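PDB 3D0F: penicillin-binding 1 transmembrane protein MrcA from Nitrosomonas europaea ATCC 19718, which probably polymerises the glycan strands of peptidoglycan and cross-links their peptides, and is represented here by its OB-like domain alone. Local coordinates for residues A[33-38]-A[91-96]; A[37-42]-A[49-54]. All coordinates share one frame; numbering follows the deposited sequence.

Contact 1 (A[33-38]-A[91-96]); sequences SDDILA and RVKKTE. With PO4 (phosphate ion), chain C.
Arg91 lies over Ile36 and Ala38, and each part of its side chain meets something different. CB rests on Ile36 CG2 at 3.7 Å, where the two side chains cross at about a right angle. The chain then bends at chi2 (-75°), which turns CD toward the backbone of Leu37 and Ala38. Farther out, NH1 passes 3.6 Å from Ala38 CB; Ala38, with only a methyl, lets the guanidinium pass this close on its way to the ion. At the tip the flat group grips a phosphate ion by its edge. NH1 donates to PO4 O4 at 3.0 Å and NH2 to PO4 O1 at 2.9 Å, both nearly straight, a two-pronged grip that suits the planar guanidinium with its several N-H groups. The ion, probably from the crystallisation liquor, also bonds to Gly31 N of the second subunit, and Arg91 NH2 forms a salt bridge with Glu8 of that subunit.

The backbones pair antiparallel: Leu37 N bonds to Val92 O and Val92 N to Leu37 O, both at 2.8 Å. On the face opposite Arg91, the apolar Leu37 CB and Val92 CG2 meet loosely. Beyond them Lys93 lays CG 3.5 Å from Asp35 O, while its NZ stays 4.3 Å from Asp35 OD2, too far for a salt bridge; Asp35 OD1 instead pairs with Arg53 of the second subunit. A type II turn from Ser33 to Ile36 leads into this pairing of strands 37-45 and 88-94, part of a five-stranded antiparallel sheet, consistent with the five-stranded barrel of the OB fold.

Contact 2 (A[37-42]-A[49-54]); sequences LAAVVL and VEAFRK
Val41 sets its CG2 methyl against CG1 of Val49 at 4.0 Å, the two branched side chains crossing at about a right angle. Val49 CG1 is anti to its own backbone N (chi1 168°), which leaves it near both methyls of Val41. Beta-branched valines suit these extended strands; Val41 also packs on Ile84 and Ile90, and Val49 on Leu73.

On the face that carries Val41, Ala39 CB meets Ala51 CB at 3.8 Å. Ala51 pairs with Val41 as a non-hydrogen-bonded pair, where CA atoms come close, here 4.2 Å. Next to this pair, Val40 and Phe52 exchange two backbone bonds, and Leu42 N adds a third to Glu50 O at 2.8 Å. The donors are tilted from the carbonyl planes, in strands whose directions differ by 128° rather than running strictly antiparallel.

Phe52 belongs to the other face. Val40 CG1 lies 3.8 Å from Phe52 CB, the two side chains crossing obliquely, and Leu42 CD1 is also near that CB. The phenylalanine packs further on Thr58 and on Leu23 of the second subunit.

At the far end Arg53 extends from CG to NE, and NH1 comes 3.6 Å from Leu37 CD1 in a van der Waals contact between a methyl and the guanidinium, approached obliquely, while NH2 is held by a salt bridge to Glu57. A water links Ala38 to Lys54: it takes the N-H of Lys54 at 3.0 Å and donates to Ala38 O. Lys54 NZ turns instead to Met27 O and Asn32 of the second subunit. The hairpin is thus held by backbone bonds and apolar side chains at its middle, and by water and charged groups toward its open end and the subunit interface.

Both contacts start from one strand: residues 37-45 lie between strand 88-94, reached in contact 1, and strand 48-53, reached in contact 2. Leu37 and Ala38 belong to both, although the centres are about 11 Å apart. The two also touch directly, where Val92 CG2 of contact 1 packs 4.2 Å from Ala39 CB of contact 2. The side chain of Ala38 lies about 5 Å from the phosphate bound by Arg91. The second subunit reaches both contacts: Ala38 N bonds to its Asp34, so the beginning of the segment shared by both contacts lies at the dimer interface.

Contact 1 (A[33-38]-A[91-96])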
ATOM      1  N   SER A  33      -6.026   4.324  -1.216  1.00 19.51           N
ATOM      2  CA  SER A  33      -5.513   3.723   0.043  1.00 19.62           C
ATOM      3  C   SER A  33      -4.136   3.135  -0.165  1.00 19.59           C
ATOM      4  O   SER A  33      -3.569   2.569   0.762  1.00 20.08           O
ATOM      5  CB  SER A  33      -6.487   2.673   0.581  1.00 20.71           C
ATOM      6  OG  SER A  33      -6.665   1.658  -0.374  1.00 25.23           O
ATOM      7  N   ASP A  34      -3.555   3.265  -1.366  1.00 19.24           N
ATOM      8  CA  ASP A  34      -2.238   2.647  -1.611  1.00 19.48           C
ATOM      9  C   ASP A  34      -1.178   3.243  -0.662  1.00 19.11           C
ATOM     10  O   ASP A  34      -1.145   4.446  -0.417  1.00 18.28           O
ATOM     11  CB  ASP A  34      -1.808   2.861  -3.061  1.00 19.32           C
ATOM     12  CG  ASP A  34      -2.500   1.899  -4.051  1.00 20.97           C
ATOM     13  OD1 ASP A  34      -3.355   1.087  -3.634  1.00 20.12           O
ATOM     14  OD2 ASP A  34      -2.122   2.029  -5.251  1.00 20.60           O
ATOM     15  N   ASP A  35      -0.348   2.350  -0.149  1.00 19.06           N
ATOM     16  CA  ASP A  35       0.778   2.673   0.733  1.00 20.14           C
ATOM     17  C   ASP A  35       0.352   3.062   2.147  1.00 19.79           C
ATOM     18  O   ASP A  35       1.214   3.391   2.982  1.00 19.91           O
ATOM     19  CB  ASP A  35       1.665   3.750   0.144  1.00 20.73           C
ATOM     20  CG  ASP A  35       2.119   3.443  -1.317  1.00 23.39           C
ATOM     21  OD1 ASP A  35       2.722   2.364  -1.498  1.00 25.24           O
ATOM     22  OD2 ASP A  35       1.877   4.295  -2.219  1.00 25.94           O
ATOM     23  N   ILE A  36      -0.939   3.035   2.403  1.00 19.89           N
ATOM     24  CA  ILE A  36      -1.506   3.284   3.743  1.00 20.20           C
ATOM     25  C   ILE A  36      -1.792   1.919   4.316  1.00 20.72           C
ATOM     26  O   ILE A  36      -2.770   1.254   3.927  1.00 22.37           O
ATOM     27  CB  ILE A  36      -2.785   4.161   3.721  1.00 19.45           C
ATOM     28  CG1 ILE A  36      -2.429   5.517   3.119  1.00 21.44           C
ATOM     29  CG2 ILE A  36      -3.326   4.328   5.178  1.00 20.56           C
ATOM     30  CD1 ILE A  36      -3.604   6.462   2.944  1.00 22.94           C
ATOM     31  N   LEU A  37      -0.930   1.502   5.237  1.00 19.25           N
ATOM     32  CA  LEU A  37      -0.842   0.117   5.681  1.00 17.77           C
ATOM     33  C   LEU A  37      -1.390  -0.094   7.075  1.00 18.40           C
ATOM     34  O   LEU A  37      -1.332   0.780   7.910  1.00 18.47           O
ATOM     35  CB  LEU A  37       0.612  -0.324   5.683  1.00 18.47           C
ATOM     36  CG  LEU A  37       1.384  -0.064   4.406  1.00 19.72           C
ATOM     37  CD1 LEU A  37       2.769  -0.653   4.510  1.00 22.67           C
ATOM     38  CD2 LEU A  37       0.617  -0.574   3.156  1.00 21.13           C
ATOM     39  N   ALA A  38      -1.926  -1.277   7.314  1.00 18.57           N
ATOM     40  CA  ALA A  38      -2.433  -1.634   8.642  1.00 17.19           C
ATOM     41  C   ALA A  38      -1.267  -1.957   9.561  1.00 17.33           C
ATOM     42  O   ALA A  38      -0.266  -2.578   9.185  1.00 18.24           O
ATOM     43  CB  ALA A  38      -3.417  -2.853   8.575  1.00 19.13           C
ATOM     44  N   ARG A  91      -3.281   2.918  11.070  1.00 16.37           N
ATOM     45  CA  ARG A  91      -2.783   2.912   9.708  1.00 15.89           C
ATOM     46  C   ARG A  91      -1.523   3.749   9.688  1.00 16.06           C
ATOM     47  O   ARG A  91      -1.440   4.803  10.326  1.00 15.92           O
ATOM     48  CB  ARG A  91      -3.821   3.507   8.741  1.00 16.91           C
ATOM     49  CG  ARG A  91      -5.171   2.774   8.798  1.00 19.48           C
ATOM     50  CD  ARG A  91      -5.181   1.408   8.102  1.00 22.43           C
ATOM     51  NE  ARG A  91      -6.433   0.747   8.437  1.00 25.15           N
ATOM     52  CZ  ARG A  91      -6.844  -0.419   7.938  1.00 24.03           C
ATOM     53  NH1 ARG A  91      -6.133  -1.045   7.024  1.00 22.87           N
ATOM     54  NH2 ARG A  91      -8.002  -0.930   8.377  1.00 26.11           N
ATOM     55  N   VAL A  92      -0.581   3.293   8.894  1.00 16.11           N
ATOM     56  CA  VAL A  92       0.728   3.949   8.778  1.00 15.28           C
ATOM     57  C   VAL A  92       1.170   4.110   7.339  1.00 16.66           C
ATOM     58  O   VAL A  92       0.785   3.312   6.465  1.00 17.18           O
ATOM     59  CB  VAL A  92       1.790   3.153   9.569  1.00 15.17           C
ATOM     60  CG1 VAL A  92       1.408   3.121  11.030  1.00 16.98           C
ATOM     61  CG2 VAL A  92       1.888   1.722   9.051  1.00 17.06           C
ATOM     62  N   LYS A  93       2.015   5.114   7.117  1.00 16.96           N
ATOM     63  CA  LYS A  93       2.582   5.327   5.793  1.00 17.78           C
ATOM     64  C   LYS A  93       4.049   5.766   5.959  1.00 18.76           C
ATOM     65  O   LYS A  93       4.337   6.612   6.808  1.00 18.51           O
ATOM     66  CB  LYS A  93       1.776   6.416   5.099  1.00 18.95           C
ATOM     67  CG  LYS A  93       2.129   6.690   3.640  1.00 19.52           C
ATOM     68  CD  LYS A  93       1.217   7.752   3.064  1.00 22.77           C
ATOM     69  CE  LYS A  93       1.625   8.231   1.697  1.00 29.12           C
ATOM     70  NZ  LYS A  93       2.223   7.262   0.805  1.00 35.66           N
ATOM     71  N   LYS A  94       4.885   5.340   5.024  1.00 18.93           N
ATOM     72  CA  LYS A  94       6.302   5.666   5.038  1.00 19.03           C
ATOM     73  C   LYS A  94       6.502   6.936   4.209  1.00 19.84           C
ATOM     74  O   LYS A  94       6.074   6.993   3.036  1.00 20.14           O
ATOM     75  CB  LYS A  94       7.100   4.494   4.489  1.00 19.81           C
ATOM     76  CG  LYS A  94       8.601   4.619   4.718  1.00 20.93           C
ATOM     77  CD  LYS A  94       9.323   3.430   4.127  1.00 23.85           C
ATOM     78  CE  LYS A  94      10.729   3.288   4.636  1.00 30.64           C
ATOM     79  NZ  LYS A  94      11.415   2.240   3.847  1.00 34.58           N
ATOM     80  N   THR A  95       7.121   7.956   4.783  1.00 19.44           N
ATOM     81  CA  THR A  95       7.372   9.170   4.044  1.00 19.60           C
ATOM     82  C   THR A  95       8.537   8.995   3.060  1.00 18.84           C
ATOM     83  O   THR A  95       9.301   8.024   3.123  1.00 18.25           O
ATOM     84  CB  THR A  95       7.702  10.314   4.952  1.00 19.73           C
ATOM     85  OG1 THR A  95       9.020  10.068   5.493  1.00 21.01           O
ATOM     86  CG2 THR A  95       6.647  10.481   6.086  1.00 19.35           C
ATOM     87  N   GLU A  96       8.708   9.955   2.141  0.50 20.13           N
ATOM     88  CA  GLU A  96       9.807   9.860   1.178  0.50 20.76           C
ATOM     89  C   GLU A  96      11.176   9.993   1.851  0.50 19.67           C
ATOM     90  O   GLU A  96      12.202   9.648   1.258  0.50 19.80           O
ATOM     91  CB  GLU A  96       9.692  10.949   0.108  0.50 21.32           C
ATOM     92  CG  GLU A  96       8.522  10.806  -0.831  0.50 23.98           C
ATOM     93  CD  GLU A  96       8.392  11.986  -1.779  0.50 24.53           C
ATOM     94  OE1 GLU A  96       7.250  12.338  -2.142  0.50 30.98           O
ATOM     95  OE2 GLU A  96       9.437  12.566  -2.166  0.50 29.16           O
TER
HETATM   96  P   PO4 C 501      -8.700  -3.843   6.020  0.50 31.80           P
HETATM   97  O1  PO4 C 501      -9.317  -3.261   7.260  0.50 29.62           O
HETATM   98  O2  PO4 C 501      -9.036  -5.315   6.005  0.50 32.10           O
HETATM   99  O3  PO4 C 501      -9.288  -3.159   4.800  0.50 32.18           O
HETATM  100  O4  PO4 C 501      -7.202  -3.685   5.973  0.50 30.11           O
HETATM  101  O   HOH W   1       3.902   3.475   2.989  1.00 13.48           O
HETATM  102  O   HOH W   2       1.135   6.617  -2.114  1.00 31.52           O
HETATM  103  O   HOH W   3      -4.406  -0.519   4.846  1.00 21.91           O

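Contact 2 (A[37-42]-A[49-54])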
ATOM      1  N   LEU A  37      -0.930   1.502   5.237  1.00 19.25           N
ATOM      2  CA  LEU A  37      -0.842   0.117   5.681  1.00 17.77           C
ATOM      3  C   LEU A  37      -1.390  -0.094   7.075  1.00 18.40           C
ATOM      4  O   LEU A  37      -1.332   0.780   7.910  1.00 18.47           O
ATOM      5  CB  LEU A  37       0.612  -0.324   5.683  1.00 18.47           C
ATOM      6  CG  LEU A  37       1.384  -0.064   4.406  1.00 19.72           C
ATOM      7  CD1 LEU A  37       2.769  -0.653   4.510  1.00 22.67           C
ATOM      8  CD2 LEU A  37       0.617  -0.574   3.156  1.00 21.13           C
ATOM      9  N   ALA A  38      -1.926  -1.277   7.314  1.00 18.57           N
ATOM     10  CA  ALA A  38      -2.433  -1.634   8.642  1.00 17.19           C
ATOM     11  C   ALA A  38      -1.267  -1.957   9.561  1.00 17.33           C
ATOM     12  O   ALA A  38      -0.266  -2.578   9.185  1.00 18.24           O
ATOM     13  CB  ALA A  38      -3.417  -2.853   8.575  1.00 19.13           C
ATOM     14  N   ALA A  39      -1.419  -1.596  10.841  1.00 17.01           N
ATOM     15  CA  ALA A  39      -0.452  -2.004  11.830  1.00 15.71           C
ATOM     16  C   ALA A  39      -1.165  -2.111  13.180  1.00 16.78           C
ATOM     17  O   ALA A  39      -2.138  -1.414  13.438  1.00 18.10           O
ATOM     18  CB  ALA A  39       0.735  -1.043  11.937  1.00 17.58           C
ATOM     19  N   VAL A  40      -0.648  -2.972  14.021  1.00 15.62           N
ATOM     20  CA  VAL A  40      -1.176  -3.106  15.381  0.50 15.71           C
ATOM     21  C   VAL A  40      -0.154  -2.577  16.362  1.00 14.23           C
ATOM     22  O   VAL A  40       1.015  -2.958  16.326  1.00 15.68           O
ATOM     23  CB  VAL A  40      -1.563  -4.563  15.770  0.50 15.29           C
ATOM     24  CG1 VAL A  40      -0.381  -5.520  15.652  0.50 16.13           C
ATOM     25  CG2 VAL A  40      -2.118  -4.618  17.189  0.50 16.06           C
ATOM     26  N   VAL A  41      -0.601  -1.714  17.249  1.00 14.86           N
ATOM     27  CA  VAL A  41       0.280  -1.095  18.238  1.00 14.41           C
ATOM     28  C   VAL A  41       0.728  -2.104  19.306  1.00 15.45           C
ATOM     29  O   VAL A  41      -0.096  -2.853  19.859  1.00 14.72           O
ATOM     30  CB  VAL A  41      -0.360   0.164  18.871  1.00 15.18           C
ATOM     31  CG1 VAL A  41       0.523   0.694  20.091  1.00 14.75           C
ATOM     32  CG2 VAL A  41      -0.551   1.244  17.767  1.00 15.41           C
ATOM     33  N   LEU A  42       2.036  -2.133  19.533  1.00 14.89           N
ATOM     34  CA  LEU A  42       2.641  -2.941  20.598  1.00 15.30           C
ATOM     35  C   LEU A  42       2.953  -2.127  21.858  1.00 16.16           C
ATOM     36  O   LEU A  42       2.875  -2.644  22.961  1.00 17.32           O
ATOM     37  CB  LEU A  42       3.943  -3.592  20.090  1.00 16.91           C
ATOM     38  CG  LEU A  42       3.748  -4.408  18.810  1.00 17.60           C
ATOM     39  CD1 LEU A  42       5.085  -5.046  18.403  1.00 21.11           C
ATOM     40  CD2 LEU A  42       2.627  -5.451  18.887  1.00 20.56           C
ATOM     41  N   VAL A  49       5.778   5.207  19.251  1.00 16.15           N
ATOM     42  CA  VAL A  49       4.836   4.118  19.098  1.00 15.46           C
ATOM     43  C   VAL A  49       5.561   3.015  18.332  1.00 16.21           C
ATOM     44  O   VAL A  49       6.133   3.275  17.251  1.00 15.82           O
ATOM     45  CB  VAL A  49       3.606   4.609  18.305  1.00 14.79           C
ATOM     46  CG1 VAL A  49       2.737   3.437  17.877  1.00 16.16           C
ATOM     47  CG2 VAL A  49       2.863   5.686  19.114  1.00 15.90           C
ATOM     48  N   GLU A  50       5.519   1.789  18.864  1.00 16.26           N
ATOM     49  CA  GLU A  50       6.004   0.605  18.146  1.00 17.37           C
ATOM     50  C   GLU A  50       4.770  -0.126  17.627  1.00 17.25           C
ATOM     51  O   GLU A  50       3.820  -0.341  18.383  1.00 16.35           O
ATOM     52  CB  GLU A  50       6.769  -0.337  19.091  1.00 18.76           C
ATOM     53  CG  GLU A  50       8.047   0.254  19.606  1.00 22.56           C
ATOM     54  CD  GLU A  50       9.184  -0.744  19.851  1.00 27.08           C
ATOM     55  OE1 GLU A  50       8.964  -1.982  19.915  1.00 32.70           O
ATOM     56  OE2 GLU A  50      10.332  -0.236  19.987  1.00 39.15           O
ATOM     57  N   ALA A  51       4.782  -0.511  16.363  1.00 15.79           N
ATOM     58  CA  ALA A  51       3.656  -1.183  15.744  1.00 16.62           C
ATOM     59  C   ALA A  51       4.121  -2.307  14.816  1.00 16.84           C
ATOM     60  O   ALA A  51       5.195  -2.201  14.205  1.00 19.46           O
ATOM     61  CB  ALA A  51       2.755  -0.169  15.004  1.00 17.11           C
ATOM     62  N   PHE A  52       3.341  -3.373  14.727  1.00 16.37           N
ATOM     63  CA  PHE A  52       3.626  -4.529  13.885  1.00 17.59           C
ATOM     64  C   PHE A  52       2.795  -4.437  12.606  1.00 18.32           C
ATOM     65  O   PHE A  52       1.595  -4.228  12.665  1.00 17.79           O
ATOM     66  CB  PHE A  52       3.249  -5.816  14.642  1.00 17.85           C
ATOM     67  CG  PHE A  52       3.566  -7.087  13.903  1.00 18.30           C
ATOM     68  CD1 PHE A  52       4.793  -7.692  14.073  1.00 21.76           C
ATOM     69  CD2 PHE A  52       2.613  -7.716  13.132  1.00 20.75           C
ATOM     70  CE1 PHE A  52       5.112  -8.897  13.411  1.00 20.36           C
ATOM     71  CE2 PHE A  52       2.923  -8.911  12.435  1.00 19.72           C
ATOM     72  CZ  PHE A  52       4.170  -9.490  12.607  1.00 22.60           C
ATOM     73  N   ARG A  53       3.431  -4.527  11.447  1.00 19.08           N
ATOM     74  CA  ARG A  53       2.676  -4.457  10.180  1.00 20.23           C
ATOM     75  C   ARG A  53       2.577  -5.847   9.511  1.00 21.07           C
ATOM     76  O   ARG A  53       3.264  -6.754   9.894  1.00 20.64           O
ATOM     77  CB  ARG A  53       3.256  -3.400   9.224  1.00 22.94           C
ATOM     78  CG  ARG A  53       4.670  -3.498   8.911  1.00 23.31           C
ATOM     79  CD  ARG A  53       5.065  -2.219   8.175  1.00 22.13           C
ATOM     80  NE  ARG A  53       6.355  -2.247   7.593  1.00 24.32           N
ATOM     81  CZ  ARG A  53       6.602  -2.449   6.290  1.00 23.15           C
ATOM     82  NH1 ARG A  53       5.626  -2.712   5.435  1.00 26.13           N
ATOM     83  NH2 ARG A  53       7.837  -2.416   5.846  1.00 24.48           N
ATOM     84  N   LYS A  54       1.733  -5.965   8.500  1.00 21.95           N
ATOM     85  CA  LYS A  54       1.459  -7.265   7.869  1.00 22.96           C
ATOM     86  C   LYS A  54       2.670  -7.955   7.312  1.00 23.88           C
ATOM     87  O   LYS A  54       2.701  -9.190   7.274  1.00 27.15           O
ATOM     88  CB  LYS A  54       0.463  -7.068   6.729  1.00 24.30           C
ATOM     89  CG  LYS A  54      -0.943  -6.785   7.181  1.00 26.87           C
ATOM     90  CD  LYS A  54      -1.648  -8.056   7.660  1.00 29.44           C
ATOM     91  CE  LYS A  54      -2.101  -9.008   6.543  1.00 30.13           C
ATOM     92  NZ  LYS A  54      -3.103 -10.067   7.038  1.00 28.19           N
TER
HETATM   93  O   HOH W   4       0.489  -3.719   6.940  1.00 16.64           O